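Local coordinates for protein 401aa long hypothetical glucose-1-phosphate thymidylyltransferase (Sulfolobus tokodaii, PDB 2GGO) that probably works as a bifunctional enzyme in making UDP-N-acetylglucosamine and UDP-N-acetylgalactosamine, joining a nucleotidyltransferase section to a hexapeptide-repeat section, at residues A[50-55]-A[82-87]; A[92-97]-A[109-114]; A[56-61]-A[70-75]. All blocks are in the same frame, centred on the assembly; numbering follows the deposited sequence.

Contact 1 (A[50-55]-A[82-87])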
# COMPACT_ATOMS: atom_id res chain seq x y z
N THR A 50 -13.94 -11.41 -7.66
CA THR A 50 -14.89 -10.48 -7.12
C THR A 50 -14.20 -9.60 -6.06
O THR A 50 -13.52 -10.12 -5.16
CB THR A 50 -16.02 -11.22 -6.42
OG1 THR A 50 -16.66 -12.07 -7.37
CG2 THR A 50 -17.06 -10.24 -5.87
N VAL A 51 -14.41 -8.29 -6.15
CA VAL A 51 -13.99 -7.39 -5.07
C VAL A 51 -15.15 -6.98 -4.16
O VAL A 51 -16.14 -6.44 -4.61
CB VAL A 51 -13.28 -6.13 -5.61
CG1 VAL A 51 -12.45 -5.49 -4.52
CG2 VAL A 51 -12.42 -6.49 -6.77
N ILE A 52 -15.03 -7.24 -2.87
CA ILE A 52 -15.98 -6.66 -1.91
C ILE A 52 -15.45 -5.27 -1.50
O ILE A 52 -14.31 -5.12 -1.06
CB ILE A 52 -16.19 -7.57 -0.71
CG1 ILE A 52 -16.81 -8.89 -1.22
CG2 ILE A 52 -17.12 -6.90 0.33
CD1 ILE A 52 -16.22 -10.14 -0.61
N VAL A 53 -16.28 -4.27 -1.73
CA VAL A 53 -15.91 -2.89 -1.55
C VAL A 53 -16.96 -2.19 -0.67
O VAL A 53 -17.97 -2.80 -0.28
CB VAL A 53 -15.75 -2.17 -2.92
CG1 VAL A 53 -14.84 -2.96 -3.81
CG2 VAL A 53 -17.09 -1.94 -3.63
N SER A 54 -16.72 -0.93 -0.31
CA SER A 54 -17.75 -0.17 0.36
C SER A 54 -18.59 0.54 -0.70
O SER A 54 -18.11 0.76 -1.82
CB SER A 54 -17.11 0.82 1.33
OG SER A 54 -16.34 1.78 0.62
N SER A 55 -19.83 0.87 -0.36
CA SER A 55 -20.76 1.57 -1.30
C SER A 55 -20.19 2.90 -1.78
O SER A 55 -20.25 3.20 -2.99
CB SER A 55 -22.11 1.79 -0.62
OG SER A 55 -22.36 0.72 0.28
N ALA A 82 -17.74 -9.59 7.90
CA ALA A 82 -18.96 -8.91 7.45
C ALA A 82 -18.88 -8.63 5.94
O ALA A 82 -19.91 -8.40 5.27
CB ALA A 82 -19.17 -7.62 8.24
N ALA A 83 -17.64 -8.66 5.43
CA ALA A 83 -17.32 -8.51 4.01
C ALA A 83 -17.84 -9.70 3.23
O ALA A 83 -18.48 -9.54 2.20
CB ALA A 83 -15.80 -8.34 3.80
N ILE A 84 -17.56 -10.89 3.75
CA ILE A 84 -18.02 -12.15 3.16
C ILE A 84 -19.40 -12.62 3.70
O ILE A 84 -19.84 -13.74 3.43
CB ILE A 84 -16.93 -13.26 3.23
CG1 ILE A 84 -15.90 -12.92 4.33
CG2 ILE A 84 -16.23 -13.41 1.87
CD1 ILE A 84 -15.03 -14.07 4.74
N LEU A 85 -20.06 -11.74 4.46
CA LEU A 85 -21.52 -11.79 4.60
C LEU A 85 -22.10 -11.30 3.27
O LEU A 85 -23.32 -11.30 3.08
CB LEU A 85 -22.04 -10.94 5.76
CG LEU A 85 -22.28 -11.51 7.17
CD1 LEU A 85 -23.56 -10.91 7.76
CD2 LEU A 85 -22.35 -13.04 7.21
N SER A 86 -21.21 -10.88 2.38
CA SER A 86 -21.55 -10.56 0.99
C SER A 86 -20.91 -11.57 0.03
O SER A 86 -20.93 -11.35 -1.19
CB SER A 86 -21.14 -9.12 0.64
OG SER A 86 -21.46 -8.20 1.67
N ALA A 87 -20.36 -12.67 0.57
CA ALA A 87 -19.82 -13.78 -0.24
C ALA A 87 -20.92 -14.63 -0.90
O ALA A 87 -21.84 -15.13 -0.23
CB ALA A 87 -18.88 -14.67 0.54

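Contact 2 (A[92-97]-A[109-114])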
# COMPACT_ATOMS: atom_id res chain seq x y z
N GLU A 92 -15.85 -23.87 -2.93
CA GLU A 92 -14.58 -23.27 -2.51
C GLU A 92 -14.36 -21.84 -3.01
O GLU A 92 -14.78 -21.47 -4.12
CB GLU A 92 -13.41 -24.11 -3.00
CG GLU A 92 -13.52 -25.58 -2.78
CD GLU A 92 -12.47 -26.33 -3.54
OE1 GLU A 92 -11.33 -26.44 -3.06
OE2 GLU A 92 -12.78 -26.83 -4.64
N ALA A 93 -13.65 -21.04 -2.22
CA ALA A 93 -13.22 -19.73 -2.69
C ALA A 93 -11.85 -19.43 -2.14
O ALA A 93 -11.52 -19.87 -1.03
CB ALA A 93 -14.19 -18.66 -2.29
N LEU A 94 -11.04 -18.74 -2.96
CA LEU A 94 -9.82 -18.08 -2.52
C LEU A 94 -10.18 -16.65 -2.07
O LEU A 94 -10.83 -15.89 -2.80
CB LEU A 94 -8.78 -18.06 -3.63
CG LEU A 94 -7.38 -17.62 -3.19
CD1 LEU A 94 -6.61 -18.72 -2.55
CD2 LEU A 94 -6.63 -17.12 -4.36
N ILE A 95 -9.81 -16.33 -0.83
CA ILE A 95 -10.08 -15.05 -0.19
C ILE A 95 -8.73 -14.38 0.02
O ILE A 95 -7.80 -15.00 0.57
CB ILE A 95 -10.84 -15.25 1.17
CG1 ILE A 95 -12.36 -15.31 0.99
CG2 ILE A 95 -10.58 -14.12 2.12
CD1 ILE A 95 -12.86 -16.10 -0.18
N ILE A 96 -8.57 -13.17 -0.49
CA ILE A 96 -7.38 -12.37 -0.11
C ILE A 96 -7.75 -10.97 0.34
O ILE A 96 -8.79 -10.43 -0.06
CB ILE A 96 -6.28 -12.29 -1.19
CG1 ILE A 96 -6.75 -11.50 -2.39
CG2 ILE A 96 -5.75 -13.70 -1.58
CD1 ILE A 96 -5.62 -11.26 -3.31
N TYR A 97 -6.92 -10.41 1.22
CA TYR A 97 -7.13 -9.07 1.77
C TYR A 97 -6.60 -8.06 0.81
O TYR A 97 -5.54 -8.26 0.19
CB TYR A 97 -6.51 -8.94 3.14
CG TYR A 97 -7.31 -9.68 4.16
CD1 TYR A 97 -8.53 -9.19 4.62
CD2 TYR A 97 -6.86 -10.90 4.65
CE1 TYR A 97 -9.29 -9.91 5.55
CE2 TYR A 97 -7.59 -11.62 5.60
CZ TYR A 97 -8.80 -11.13 6.04
OH TYR A 97 -9.49 -11.88 6.98
N CYS A 109 -1.34 -20.71 -6.29
CA CYS A 109 -1.52 -21.80 -7.23
C CYS A 109 -1.53 -23.15 -6.50
O CYS A 109 -2.16 -24.13 -6.92
CB CYS A 109 -0.42 -21.76 -8.26
SG CYS A 109 -0.29 -20.28 -9.28
N ASN A 110 -0.85 -23.18 -5.39
CA ASN A 110 -0.63 -24.39 -4.69
C ASN A 110 -1.85 -24.69 -3.80
O ASN A 110 -2.41 -25.81 -3.81
CB ASN A 110 0.65 -24.16 -3.91
CG ASN A 110 1.16 -25.37 -3.22
OD1 ASN A 110 2.35 -25.69 -3.33
ND2 ASN A 110 0.27 -26.06 -2.49
N ILE A 111 -2.28 -23.67 -3.05
CA ILE A 111 -3.46 -23.74 -2.16
C ILE A 111 -4.77 -24.15 -2.86
O ILE A 111 -5.59 -24.86 -2.30
CB ILE A 111 -3.61 -22.40 -1.32
CG1 ILE A 111 -4.42 -22.62 -0.06
CG2 ILE A 111 -4.26 -21.28 -2.11
CD1 ILE A 111 -4.37 -21.43 0.92
N ILE A 112 -4.97 -23.72 -4.11
CA ILE A 112 -6.27 -23.93 -4.77
C ILE A 112 -6.47 -25.38 -5.18
O ILE A 112 -7.57 -25.80 -5.56
CB ILE A 112 -6.45 -23.00 -6.00
CG1 ILE A 112 -5.37 -23.26 -7.05
CG2 ILE A 112 -6.47 -21.54 -5.55
CD1 ILE A 112 -5.39 -22.27 -8.23
N THR A 113 -5.37 -26.15 -5.14
CA THR A 113 -5.38 -27.54 -5.61
C THR A 113 -5.82 -28.45 -4.47
O THR A 113 -5.90 -29.64 -4.67
CB THR A 113 -3.99 -28.01 -6.06
OG1 THR A 113 -3.08 -27.87 -4.96
CG2 THR A 113 -3.48 -27.15 -7.22
N LEU A 114 -6.09 -27.87 -3.28
CA LEU A 114 -6.36 -28.60 -2.04
C LEU A 114 -7.86 -28.71 -1.84
O LEU A 114 -8.58 -27.74 -2.09
CB LEU A 114 -5.78 -27.87 -0.82
CG LEU A 114 -4.29 -27.55 -0.74
CD1 LEU A 114 -3.96 -26.90 0.55
CD2 LEU A 114 -3.51 -28.80 -0.86

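Contact 3 (A[56-61]-A[70-75])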
# COMPACT_ATOMS: atom_id res chain seq x y z
N LYS A 56 -19.62 3.66 -0.84
CA LYS A 56 -18.80 4.85 -1.17
C LYS A 56 -17.88 4.59 -2.35
O LYS A 56 -17.80 5.43 -3.26
CB LYS A 56 -17.97 5.38 0.02
CG LYS A 56 -17.70 4.35 1.16
CD LYS A 56 -16.74 4.83 2.30
CE LYS A 56 -15.24 4.49 2.05
NZ LYS A 56 -14.79 3.16 2.61
N ASN A 57 -17.21 3.43 -2.35
CA ASN A 57 -16.13 3.13 -3.32
C ASN A 57 -16.56 2.32 -4.56
O ASN A 57 -15.78 2.13 -5.49
CB ASN A 57 -14.92 2.49 -2.62
CG ASN A 57 -14.29 3.41 -1.56
OD1 ASN A 57 -14.52 4.62 -1.54
ND2 ASN A 57 -13.49 2.82 -0.66
N LYS A 58 -17.81 1.87 -4.57
CA LYS A 58 -18.38 1.07 -5.66
C LYS A 58 -18.15 1.62 -7.07
O LYS A 58 -17.87 0.87 -8.00
CB LYS A 58 -19.89 0.89 -5.40
CG LYS A 58 -20.73 0.43 -6.59
CD LYS A 58 -22.16 1.07 -6.55
CE LYS A 58 -22.18 2.65 -6.51
NZ LYS A 58 -22.11 3.38 -7.84
N GLU A 59 -18.31 2.93 -7.22
CA GLU A 59 -18.26 3.58 -8.53
C GLU A 59 -16.85 3.61 -9.10
O GLU A 59 -16.63 3.38 -10.31
CB GLU A 59 -18.77 5.02 -8.42
CG GLU A 59 -18.78 5.77 -9.78
CD GLU A 59 -17.95 7.09 -9.79
OE1 GLU A 59 -18.46 8.09 -10.35
OE2 GLU A 59 -16.80 7.13 -9.29
N TYR A 60 -15.91 3.94 -8.21
CA TYR A 60 -14.48 4.01 -8.50
C TYR A 60 -13.93 2.69 -9.08
O TYR A 60 -13.28 2.68 -10.14
CB TYR A 60 -13.73 4.42 -7.22
CG TYR A 60 -12.32 4.90 -7.47
CD1 TYR A 60 -12.01 6.25 -7.48
CD2 TYR A 60 -11.30 4.00 -7.73
CE1 TYR A 60 -10.72 6.68 -7.73
CE2 TYR A 60 -10.03 4.42 -7.98
CZ TYR A 60 -9.73 5.75 -7.97
OH TYR A 60 -8.42 6.11 -8.23
N PHE A 61 -14.22 1.59 -8.38
CA PHE A 61 -13.79 0.25 -8.79
C PHE A 61 -14.36 -0.13 -10.14
O PHE A 61 -13.65 -0.55 -11.03
CB PHE A 61 -14.16 -0.79 -7.74
CG PHE A 61 -13.27 -0.78 -6.52
CD1 PHE A 61 -12.20 -1.66 -6.42
CD2 PHE A 61 -13.52 0.11 -5.47
CE1 PHE A 61 -11.38 -1.68 -5.29
CE2 PHE A 61 -12.72 0.10 -4.32
CZ PHE A 61 -11.64 -0.77 -4.23
N ILE A 70 -17.74 -6.45 -8.96
CA ILE A 70 -17.66 -5.62 -7.79
C ILE A 70 -18.90 -5.79 -6.96
O ILE A 70 -20.02 -5.72 -7.45
CB ILE A 70 -17.42 -4.11 -8.16
CG1 ILE A 70 -16.06 -3.92 -8.84
CG2 ILE A 70 -17.46 -3.23 -6.91
CD1 ILE A 70 -16.14 -3.71 -10.33
N VAL A 71 -18.72 -6.01 -5.67
CA VAL A 71 -19.84 -6.28 -4.82
C VAL A 71 -19.66 -5.45 -3.57
O VAL A 71 -18.64 -5.56 -2.90
CB VAL A 71 -19.93 -7.81 -4.50
CG1 VAL A 71 -20.91 -8.10 -3.40
CG2 VAL A 71 -20.34 -8.55 -5.74
N THR A 72 -20.63 -4.60 -3.29
CA THR A 72 -20.57 -3.74 -2.12
C THR A 72 -20.89 -4.51 -0.85
O THR A 72 -21.68 -5.44 -0.86
CB THR A 72 -21.49 -2.52 -2.23
OG1 THR A 72 -22.84 -2.94 -2.07
CG2 THR A 72 -21.32 -1.83 -3.57
N GLN A 73 -20.27 -4.10 0.24
CA GLN A 73 -20.37 -4.78 1.50
C GLN A 73 -21.63 -4.35 2.23
O GLN A 73 -22.13 -3.24 2.04
CB GLN A 73 -19.11 -4.51 2.31
CG GLN A 73 -19.24 -4.63 3.80
CD GLN A 73 -17.93 -5.00 4.45
OE1 GLN A 73 -16.99 -5.38 3.79
NE2 GLN A 73 -17.88 -4.89 5.77
N LYS A 74 -22.14 -5.28 3.05
CA LYS A 74 -23.19 -5.03 4.05
C LYS A 74 -22.90 -3.76 4.86
O LYS A 74 -21.86 -3.66 5.54
CB LYS A 74 -23.28 -6.22 5.01
CG LYS A 74 -23.96 -7.46 4.45
CD LYS A 74 -25.44 -7.51 4.85
CE LYS A 74 -25.91 -8.96 5.04
NZ LYS A 74 -27.37 -9.12 4.78
N ASP A 75 -23.83 -2.81 4.80
CA ASP A 75 -23.63 -1.52 5.45
C ASP A 75 -24.00 -1.52 6.92
O ASP A 75 -23.36 -0.83 7.72
CB ASP A 75 -24.40 -0.43 4.72
CG ASP A 75 -23.59 0.18 3.60
OD1 ASP A 75 -22.93 -0.58 2.85
OD2 ASP A 75 -23.61 1.43 3.49

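Contact 1 (A[50-55]-A[82-87])
Ile-52 reaches from strand 48-53 into the turning loop 82-87 and meets it with both of its branches. With chi1 at -63°, CG2 stands opposite the backbone N and CG1 lies next to it, which turns CG2 on one branch and CG1 and CD1 on the other toward the carbonyl oxygen of Ala-83. CG2 of Ile-52 is 3.5 Å from the O of Ala-83 and 4.0 Å from its CB. The other branch swings round at chi2, 137°, an angle well off the usual staggered values. That rotation carries CD1 of Ile-52 to 3.7 Å from the same Ala-83 O and to 4.1 Å from CG2 of Ile-84. The two isoleucines cross at about a right angle: Ile-84 offers just its short CG2 branch, while the end of its longer branch leads away. The loop is folded back on itself, with Ala-87 N donating to Ile-84 O at 3.1 Å.

On the strand, Val-51 and Val-53 point to the other face of the sheet and pack on Phe-61, whereas Ile-52 also leans on Phe-4 and Leu-6 of strand 2-6. Ala-83 in turn touches Leu-6 and Gln-73. All three touching residues are buried, and what joins the segments is van der Waals contact between methyl groups and a carbonyl. With such chemistry the loop is held against the sheet by shape, beside Ala-8 and Gln-73, which probably bind the nucleoside triphosphate.

Contact 2 (A[92-97]-A[109-114])
Leu-94 lays its CD1 methyl against the CG2 branch of Ile-111, 3.5 Å from carbon to carbon, and the two side chains meet at a slant. The same CD1 of Leu-94 also reaches the CG2 of Ile-112 at 4.1 Å, so one methyl group serves two consecutive residues, Ile-111 and Ile-112. The torsions explain the fit. In Leu-94, CG is turned away from the backbone N (chi1 -169°), which holds the fork of the leucine out from the strand. In Ile-111, chi1 of -158° leaves CG2 between N and the carbonyl carbon, facing the leucine; the Ile-111 side chain also touches Lys-162 of strand 155-164.

Beyond Ile-111 the chain makes a type I turn to Leu-114, closed by Leu-114 N giving a bond to Ile-111 O at 3.2 Å. The turn brings the O of Leu-114 to 3.2 Å from OE1 of Glu-92. Both are acceptors and do not bond each other; the ammonium group of Lys-162 serves both, in a salt bridge with Glu-92 OE1 and a hydrogen bond with Leu-114 O. Its positive charge probably offsets the repulsion of the two oxygens. At the start of the segment Cys-109 is tied by a disulfide to Cys-44, just past helix 33-43, whose Leu-41 also packs on Leu-94.

Strand 92-97 leads at its far end to Tyr-97, which probably binds N-acetyl-alpha-D-glucosamine 1-phosphate. Helix 106-111 sits in the connection from this strand to strand 117-123, with 155-164 between them in the sheet, and its packing on the mixed sheet belongs to the GT-A nucleotidyltransferase fold.

Contact 3 (A[56-61]-A[70-75])
Chi1 of 163° in Lys-58 turns CG away from its own N, and chi1 of 73° in Thr-72 puts OG1 between N and the carbonyl carbon, leaving the CG2 methyl to face the helix. The aliphatic parts of the two residues thus lie side by side and point the same way. CG2 of Thr-72 rests 3.6 Å from CB of Lys-58 and 3.8 Å from its CG. Past that point the lysine chain bends repeatedly, and its exposed end leads away from the strand.

One turn further along, Phe-61 takes over. Its CB, rather than its ring, does the touching: it lies 3.8 Å from CG1 of Ile-70, while CD1 of Ile-70 comes up against the helix backbone, 4.0 Å from the C of Phe-61. Both strand residues direct their side chains to the helix, whereas Val-71 between them faces the opposite way.

This is the inside of a beta-alpha-beta unit: strand 48-53 leads through helix 58-64 into strand 69-72, which lies parallel to it at the edge of the sheet, and Val-53 of the first strand touches Ile-70.

The ring of Phe-61 leads away from the strand segment, meets Phe-25 edge to face and packs on Pro-22. Asn-57 O approaches the ring edge in its plane, and the same oxygen takes a weak bond from Phe-61 N at 3.3 Å. Just after the strand comes Gln-73, which probably binds the nucleoside triphosphate and whose side chain rests on Ala-8 and Ile-52.

How the contacts relate
All three contacts pack onto the same mixed sheet of the nucleotidyltransferase section. Contact 3 is nested in the loop that contact 1 closes; their centres are about 8 Å apart, and they are joined by probable backbone hydrogen bonds, Val-71 N to Val-51 O within the strands and Gln-73 N to Val-53 O just past strand 69-72. Contact 1 is wholly buried, with methyl groups packed against a carbonyl and against each other; contact 3 runs from the buried Phe-61 out to an exposed lysine, and contact 2 mixes a greasy centre with a charged margin served by Lys-162. Contact 2 stands apart, its centre about 17 Å from that of contact 1, and lies on the strand that ends in Tyr-97, a probable sugar-phosphate-binding residue.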